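Local coordinates for protein peptide methionine sulfoxide reductase MsrA (Treponema denticola ATCC 35405, PDB 5FA9) that probably repairs oxidatively damaged proteins as a bifunctional MsrA-MsrB fusion enzyme, reducing both S and R forms of methionine sulfoxide back to methionine, at residues Y201-D212 and G288-M299. The protein carries 2 engineered substitutions. Residues are numbered along the deposited sequence; the frame is centred on the assembly and turned at random.
Sequences YDKFDAEGIYVD and GAALRFIPYDKM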
ATOM      1  N   TYR B 201      26.640  -5.278 -21.620  1.00 46.20           N
ATOM      2  CA  TYR B 201      25.566  -4.659 -20.852  1.00 48.07           C
ATOM      3  C   TYR B 201      25.637  -4.998 -19.365  1.00 50.57           C
ATOM      4  O   TYR B 201      24.778  -4.584 -18.591  1.00 50.81           O
ATOM      5  CB  TYR B 201      24.206  -5.076 -21.415  1.00 41.68           C
ATOM      6  CG  TYR B 201      23.950  -4.588 -22.823  1.00 42.35           C
ATOM      7  CD1 TYR B 201      24.523  -3.411 -23.286  1.00 47.35           C
ATOM      8  CD2 TYR B 201      23.135  -5.304 -23.690  1.00 45.14           C
ATOM      9  CE1 TYR B 201      24.294  -2.961 -24.572  1.00 42.53           C
ATOM     10  CE2 TYR B 201      22.897  -4.861 -24.978  1.00 51.42           C
ATOM     11  CZ  TYR B 201      23.479  -3.689 -25.414  1.00 47.25           C
ATOM     12  OH  TYR B 201      23.246  -3.244 -26.695  1.00 43.69           O
ATOM     13  N   ASP B 202      26.658  -5.751 -18.967  1.00 58.84           N
ATOM     14  CA  ASP B 202      26.817  -6.122 -17.563  1.00 58.58           C
ATOM     15  C   ASP B 202      27.189  -4.908 -16.717  1.00 57.97           C
ATOM     16  O   ASP B 202      26.399  -4.457 -15.887  1.00 63.27           O
ATOM     17  CB  ASP B 202      27.873  -7.217 -17.412  1.00 57.13           C
ATOM     18  CG  ASP B 202      28.039  -7.669 -15.974  1.00 55.72           C
ATOM     19  OD1 ASP B 202      27.015  -7.807 -15.271  1.00 55.28           O
ATOM     20  OD2 ASP B 202      29.192  -7.886 -15.546  1.00 61.49           O
ATOM     21  N   LYS B 203      28.392  -4.384 -16.927  1.00 57.86           N
ATOM     22  CA  LYS B 203      28.797  -3.142 -16.281  1.00 56.22           C
ATOM     23  C   LYS B 203      28.430  -1.971 -17.183  1.00 53.28           C
ATOM     24  O   LYS B 203      29.257  -1.478 -17.951  1.00 54.68           O
ATOM     25  CB  LYS B 203      30.297  -3.145 -15.982  1.00 51.89           C
ATOM     26  CG  LYS B 203      30.786  -4.401 -15.274  1.00 59.75           C
ATOM     27  CD  LYS B 203      30.064  -4.612 -13.954  1.00 64.73           C
ATOM     28  CE  LYS B 203      30.507  -5.904 -13.285  1.00 66.95           C
ATOM     29  NZ  LYS B 203      29.517  -6.381 -12.281  1.00 74.81           N
ATOM     30  N   PHE B 204      27.181  -1.529 -17.079  1.00 52.71           N
ATOM     31  CA  PHE B 204      26.630  -0.541 -17.998  1.00 48.69           C
ATOM     32  C   PHE B 204      25.479   0.215 -17.332  1.00 51.60           C
ATOM     33  O   PHE B 204      24.589  -0.400 -16.742  1.00 51.31           O
ATOM     34  CB  PHE B 204      26.162  -1.236 -19.280  1.00 48.19           C
ATOM     35  CG  PHE B 204      25.883  -0.302 -20.420  1.00 53.32           C
ATOM     36  CD1 PHE B 204      26.905   0.115 -21.256  1.00 52.86           C
ATOM     37  CD2 PHE B 204      24.597   0.142 -20.669  1.00 54.18           C
ATOM     38  CE1 PHE B 204      26.651   0.970 -22.311  1.00 62.43           C
ATOM     39  CE2 PHE B 204      24.335   0.995 -21.723  1.00 58.62           C
ATOM     40  CZ  PHE B 204      25.364   1.410 -22.545  1.00 46.36           C
ATOM     41  N   ASP B 205      25.493   1.543 -17.425  1.00 50.57           N
ATOM     42  CA  ASP B 205      24.550   2.360 -16.666  1.00 45.77           C
ATOM     43  C   ASP B 205      24.056   3.568 -17.475  1.00 45.70           C
ATOM     44  O   ASP B 205      23.504   4.518 -16.915  1.00 59.09           O
ATOM     45  CB  ASP B 205      25.187   2.821 -15.349  1.00 63.90           C
ATOM     46  CG  ASP B 205      24.168   3.387 -14.369  1.00 84.86           C
ATOM     47  OD1 ASP B 205      23.032   2.871 -14.325  1.00 79.84           O
ATOM     48  OD2 ASP B 205      24.508   4.348 -13.643  1.00 77.70           O
ATOM     49  N   ALA B 206      24.227   3.548 -18.778  1.00 44.04           N
ATOM     50  CA  ALA B 206      23.763   4.637 -19.596  1.00 45.09           C
ATOM     51  C   ALA B 206      22.249   4.690 -19.604  1.00 50.97           C
ATOM     52  O   ALA B 206      21.611   3.711 -19.373  1.00 49.40           O
ATOM     53  CB  ALA B 206      24.321   4.524 -21.003  1.00 20.00           C
ATOM     54  N   GLU B 207      21.688   5.859 -19.835  1.00 50.06           N
ATOM     55  CA  GLU B 207      20.240   6.034 -19.835  1.00 46.98           C
ATOM     56  C   GLU B 207      19.630   5.628 -21.169  1.00 40.36           C
ATOM     57  O   GLU B 207      20.119   6.008 -22.233  1.00 52.08           O
ATOM     58  CB  GLU B 207      19.869   7.482 -19.513  1.00 44.57           C
ATOM     59  CG  GLU B 207      20.271   7.931 -18.122  1.00 48.02           C
ATOM     60  CD  GLU B 207      19.825   9.346 -17.820  1.00 67.66           C
ATOM     61  OE1 GLU B 207      18.821   9.512 -17.095  1.00 71.44           O
ATOM     62  OE2 GLU B 207      20.475  10.294 -18.311  1.00 62.56           O
ATOM     63  N   GLY B 208      18.554   4.852 -21.099  1.00 41.23           N
ATOM     64  CA  GLY B 208      17.882   4.361 -22.285  1.00 36.04           C
ATOM     65  C   GLY B 208      17.071   3.119 -21.975  1.00 35.01           C
ATOM     66  O   GLY B 208      16.893   2.761 -20.812  1.00 34.68           O
ATOM     67  N   ILE B 209      16.575   2.462 -23.016  1.00 39.60           N
ATOM     68  CA  ILE B 209      15.791   1.247 -22.840  1.00 42.46           C
ATOM     69  C   ILE B 209      16.507   0.033 -23.419  1.00 39.94           C
ATOM     70  O   ILE B 209      17.329   0.154 -24.327  1.00 38.33           O
ATOM     71  CB  ILE B 209      14.401   1.366 -23.496  1.00 35.97           C
ATOM     72  CG1 ILE B 209      14.536   1.688 -24.985  1.00 35.94           C
ATOM     73  CG2 ILE B 209      13.572   2.427 -22.796  1.00 37.90           C
ATOM     74  CD1 ILE B 209      13.217   1.700 -25.729  1.00 29.70           C
ATOM     75  N   TYR B 210      16.183  -1.139 -22.884  1.00 41.02           N
ATOM     76  CA  TYR B 210      16.711  -2.389 -23.412  1.00 33.30           C
ATOM     77  C   TYR B 210      15.609  -3.101 -24.179  1.00 36.15           C
ATOM     78  O   TYR B 210      14.538  -3.385 -23.642  1.00 36.75           O
ATOM     79  CB  TYR B 210      17.269  -3.265 -22.291  1.00 35.12           C
ATOM     80  CG  TYR B 210      18.486  -2.665 -21.625  1.00 41.51           C
ATOM     81  CD1 TYR B 210      18.357  -1.753 -20.586  1.00 39.06           C
ATOM     82  CD2 TYR B 210      19.766  -3.000 -22.048  1.00 39.72           C
ATOM     83  CE1 TYR B 210      19.469  -1.198 -19.981  1.00 39.67           C
ATOM     84  CE2 TYR B 210      20.883  -2.451 -21.450  1.00 36.30           C
ATOM     85  CZ  TYR B 210      20.728  -1.551 -20.417  1.00 39.85           C
ATOM     86  OH  TYR B 210      21.837  -1.001 -19.819  1.00 36.65           O
ATOM     87  N   VAL B 211      15.889  -3.383 -25.444  1.00 37.62           N
ATOM     88  CA  VAL B 211      14.882  -3.880 -26.365  1.00 34.98           C
ATOM     89  C   VAL B 211      15.121  -5.344 -26.744  1.00 37.81           C
ATOM     90  O   VAL B 211      16.257  -5.820 -26.723  1.00 32.87           O
ATOM     91  CB  VAL B 211      14.858  -2.976 -27.632  1.00 38.41           C
ATOM     92  CG1 VAL B 211      15.080  -3.772 -28.913  1.00 42.40           C
ATOM     93  CG2 VAL B 211      13.579  -2.158 -27.688  1.00 43.45           C
ATOM     94  N   ASP B 212      14.042  -6.055 -27.067  1.00 41.94           N
ATOM     95  CA  ASP B 212      14.140  -7.429 -27.551  1.00 39.93           C
ATOM     96  C   ASP B 212      14.945  -7.454 -28.845  1.00 46.82           C
ATOM     97  O   ASP B 212      14.572  -6.817 -29.831  1.00 48.95           O
ATOM     98  CB  ASP B 212      12.746  -8.028 -27.768  1.00 47.83           C
ATOM     99  CG  ASP B 212      12.774  -9.538 -27.975  1.00 54.59           C
ATOM    100  OD1 ASP B 212      13.834 -10.085 -28.348  1.00 46.80           O
ATOM    101  OD2 ASP B 212      11.724 -10.181 -27.768  1.00 54.37           O
ATOM    102  N   GLY B 288      22.572 -10.357 -21.735  1.00 37.08           N
ATOM    103  CA  GLY B 288      22.803  -9.182 -22.553  1.00 45.04           C
ATOM    104  C   GLY B 288      22.645  -9.459 -24.036  1.00 53.97           C
ATOM    105  O   GLY B 288      22.235  -8.584 -24.800  1.00 45.74           O
ATOM    106  N   ALA B 289      22.970 -10.683 -24.439  1.00 40.87           N
ATOM    107  CA  ALA B 289      22.871 -11.098 -25.835  1.00 41.83           C
ATOM    108  C   ALA B 289      21.430 -11.056 -26.341  1.00 44.41           C
ATOM    109  O   ALA B 289      21.188 -10.978 -27.546  1.00 44.25           O
ATOM    110  CB  ALA B 289      23.451 -12.493 -26.011  1.00 49.54           C
ATOM    111  N   ALA B 290      20.478 -11.117 -25.415  1.00 38.42           N
ATOM    112  CA  ALA B 290      19.064 -11.091 -25.767  1.00 40.02           C
ATOM    113  C   ALA B 290      18.535  -9.663 -25.867  1.00 50.73           C
ATOM    114  O   ALA B 290      17.384  -9.445 -26.249  1.00 40.88           O
ATOM    115  CB  ALA B 290      18.255 -11.883 -24.751  1.00 36.05           C
ATOM    116  N   LEU B 291      19.375  -8.691 -25.523  1.00 47.02           N
ATOM    117  CA  LEU B 291      18.939  -7.299 -25.475  1.00 50.22           C
ATOM    118  C   LEU B 291      19.681  -6.399 -26.460  1.00 44.58           C
ATOM    119  O   LEU B 291      20.839  -6.642 -26.799  1.00 44.47           O
ATOM    120  CB  LEU B 291      19.104  -6.745 -24.057  1.00 36.34           C
ATOM    121  CG  LEU B 291      18.419  -7.527 -22.936  1.00 44.06           C
ATOM    122  CD1 LEU B 291      18.766  -6.932 -21.579  1.00 40.63           C
ATOM    123  CD2 LEU B 291      16.912  -7.560 -23.145  1.00 34.75           C
ATOM    124  N   ARG B 292      18.989  -5.360 -26.916  1.00 49.33           N
ATOM    125  CA  ARG B 292      19.596  -4.294 -27.702  1.00 40.93           C
ATOM    126  C   ARG B 292      19.362  -2.952 -27.015  1.00 44.91           C
ATOM    127  O   ARG B 292      18.220  -2.526 -26.848  1.00 44.24           O
ATOM    128  CB  ARG B 292      19.024  -4.274 -29.120  1.00 46.55           C
ATOM    129  CG  ARG B 292      19.566  -3.154 -29.991  1.00 42.29           C
ATOM    130  CD  ARG B 292      19.009  -3.244 -31.404  1.00 56.56           C
ATOM    131  NE  ARG B 292      18.908  -1.934 -32.043  1.00 67.81           N
ATOM    132  CZ  ARG B 292      17.759  -1.322 -32.308  1.00 76.41           C
ATOM    133  NH1 ARG B 292      16.610  -1.902 -31.989  1.00 72.51           N
ATOM    134  NH2 ARG B 292      17.756  -0.132 -32.891  1.00 75.07           N
ATOM    135  N   PHE B 293      20.444  -2.287 -26.619  1.00 47.32           N
ATOM    136  CA  PHE B 293      20.331  -1.026 -25.896  1.00 39.34           C
ATOM    137  C   PHE B 293      20.090   0.158 -26.824  1.00 42.33           C
ATOM    138  O   PHE B 293      20.752   0.306 -27.852  1.00 42.37           O
ATOM    139  CB  PHE B 293      21.583  -0.773 -25.053  1.00 38.89           C
ATOM    140  CG  PHE B 293      21.568   0.542 -24.327  1.00 43.32           C
ATOM    141  CD1 PHE B 293      20.780   0.716 -23.202  1.00 46.46           C
ATOM    142  CD2 PHE B 293      22.346   1.602 -24.766  1.00 43.24           C
ATOM    143  CE1 PHE B 293      20.763   1.925 -22.529  1.00 44.53           C
ATOM    144  CE2 PHE B 293      22.334   2.812 -24.097  1.00 37.36           C
ATOM    145  CZ  PHE B 293      21.541   2.974 -22.978  1.00 40.38           C
ATOM    146  N   ILE B 294      19.134   1.001 -26.445  1.00 37.38           N
ATOM    147  CA  ILE B 294      18.811   2.199 -27.205  1.00 44.94           C
ATOM    148  C   ILE B 294      18.900   3.432 -26.314  1.00 41.71           C
ATOM    149  O   ILE B 294      18.069   3.616 -25.425  1.00 43.08           O
ATOM    150  CB  ILE B 294      17.404   2.113 -27.824  1.00 42.49           C
ATOM    151  CG1 ILE B 294      17.281   0.852 -28.683  1.00 42.41           C
ATOM    152  CG2 ILE B 294      17.101   3.363 -28.638  1.00 39.14           C
ATOM    153  CD1 ILE B 294      16.003   0.771 -29.472  1.00 59.75           C
ATOM    154  N   PRO B 295      19.918   4.277 -26.547  1.00 46.49           N
ATOM    155  CA  PRO B 295      20.157   5.489 -25.753  1.00 45.35           C
ATOM    156  C   PRO B 295      18.941   6.410 -25.713  1.00 41.86           C
ATOM    157  O   PRO B 295      18.196   6.481 -26.690  1.00 39.38           O
ATOM    158  CB  PRO B 295      21.324   6.162 -26.481  1.00 46.62           C
ATOM    159  CG  PRO B 295      22.011   5.053 -27.199  1.00 38.81           C
ATOM    160  CD  PRO B 295      20.922   4.110 -27.611  1.00 41.04           C
ATOM    161  N   TYR B 296      18.752   7.098 -24.591  1.00 32.09           N
ATOM    162  CA  TYR B 296      17.622   8.005 -24.406  1.00 45.45           C
ATOM    163  C   TYR B 296      17.562   9.076 -25.493  1.00 48.83           C
ATOM    164  O   TYR B 296      16.485   9.425 -25.974  1.00 48.79           O
ATOM    165  CB  TYR B 296      17.696   8.663 -23.025  1.00 46.44           C
ATOM    166  CG  TYR B 296      16.531   9.574 -22.707  1.00 45.15           C
ATOM    167  CD1 TYR B 296      15.332   9.059 -22.234  1.00 42.89           C
ATOM    168  CD2 TYR B 296      16.634  10.951 -22.869  1.00 51.75           C
ATOM    169  CE1 TYR B 296      14.266   9.887 -21.938  1.00 50.18           C
ATOM    170  CE2 TYR B 296      15.573  11.787 -22.576  1.00 39.85           C
ATOM    171  CZ  TYR B 296      14.391  11.249 -22.111  1.00 50.47           C
ATOM    172  OH  TYR B 296      13.331  12.074 -21.817  1.00 43.12           O
ATOM    173  N   ASP B 297      18.728   9.590 -25.871  1.00 46.86           N
ATOM    174  CA  ASP B 297      18.825  10.633 -26.887  1.00 56.32           C
ATOM    175  C   ASP B 297      18.344  10.162 -28.257  1.00 49.61           C
ATOM    176  O   ASP B 297      17.861  10.960 -29.061  1.00 62.66           O
ATOM    177  CB  ASP B 297      20.266  11.136 -26.995  1.00 54.10           C
ATOM    178  CG  ASP B 297      20.715  11.892 -25.761  1.00 78.25           C
ATOM    179  OD1 ASP B 297      19.851  12.247 -24.932  1.00 70.11           O
ATOM    180  OD2 ASP B 297      21.933  12.130 -25.620  1.00 94.52           O
ATOM    181  N   LYS B 298      18.476   8.865 -28.517  1.00 46.25           N
ATOM    182  CA  LYS B 298      18.134   8.311 -29.824  1.00 44.37           C
ATOM    183  C   LYS B 298      16.793   7.583 -29.821  1.00 45.26           C
ATOM    184  O   LYS B 298      16.346   7.089 -30.857  1.00 56.17           O
ATOM    185  CB  LYS B 298      19.238   7.357 -30.287  1.00 49.86           C
ATOM    186  CG  LYS B 298      20.643   7.913 -30.109  1.00 49.14           C
ATOM    187  CD  LYS B 298      21.632   7.254 -31.054  1.00 67.00           C
ATOM    188  CE  LYS B 298      23.033   7.808 -30.851  1.00 79.69           C
ATOM    189  NZ  LYS B 298      23.450   7.754 -29.420  1.00 60.79           N
ATOM    190  N   MET B 299      16.155   7.517 -28.656  1.00 49.90           N
ATOM    191  CA  MET B 299      14.885   6.813 -28.510  1.00 44.61           C
ATOM    192  C   MET B 299      13.783   7.397 -29.390  1.00 48.23           C
ATOM    193  O   MET B 299      13.070   6.662 -30.073  1.00 47.80           O
ATOM    194  CB  MET B 299      14.434   6.824 -27.047  1.00 40.84           C
ATOM    195  CG  MET B 299      15.099   5.764 -26.185  1.00 34.51           C
ATOM    196  SD  MET B 299      14.485   5.759 -24.490  1.00 42.52           S
ATOM    197  CE  MET B 299      12.741   5.461 -24.763  1.00 36.28           C
TER
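The ring of Phe293 takes the edge of Phe204 over the middle of one face, a T-shaped pair with planes at 77° and Phe204 CE2 3.6 Å from Phe293 CE2. Phe293 swings its ring away from its own backbone N (chi1 177°), which lays CD1 over a face of the Tyr210 ring, toward the rim, 3.6 Å from Tyr210 CZ. Tyr201 lies beside this cluster of Phe204, Tyr210 and Phe293: one face of its ring carries Tyr210 CE2, and Leu291 O lies in its plane at the edge.

The aromatic cluster covers one side of an antiparallel ladder in the MsrB (SelR) part of the fusion, where 208-212 is the central strand of a three-stranded sheet and 291-295 an outer one. Ile209 and Ile294 form a hydrogen-bonded pair, as do Val211 and Arg292. The bond from Ile294 N to Ile209 O measures 2.9 Å. On the sheet face opposite the aromatics, Ile209 and Ile294 lie side by side, and Ile209 CG2 reaches Met299 CE at 3.7 Å; helix 308-311 packs against Ile209 and Met299. Arg292 extends beside Val211 to a salt bridge with Glu302.

Just before Gly208, Glu207 O accepts Tyr296 N, immediately after strand 291-295 ends. The N-H of Phe293, not used in the pairing with strand 208-212, goes to the phenol oxygen of Tyr201, with Phe293 N 3.0 Å from Tyr201 OH and an angle of 164°.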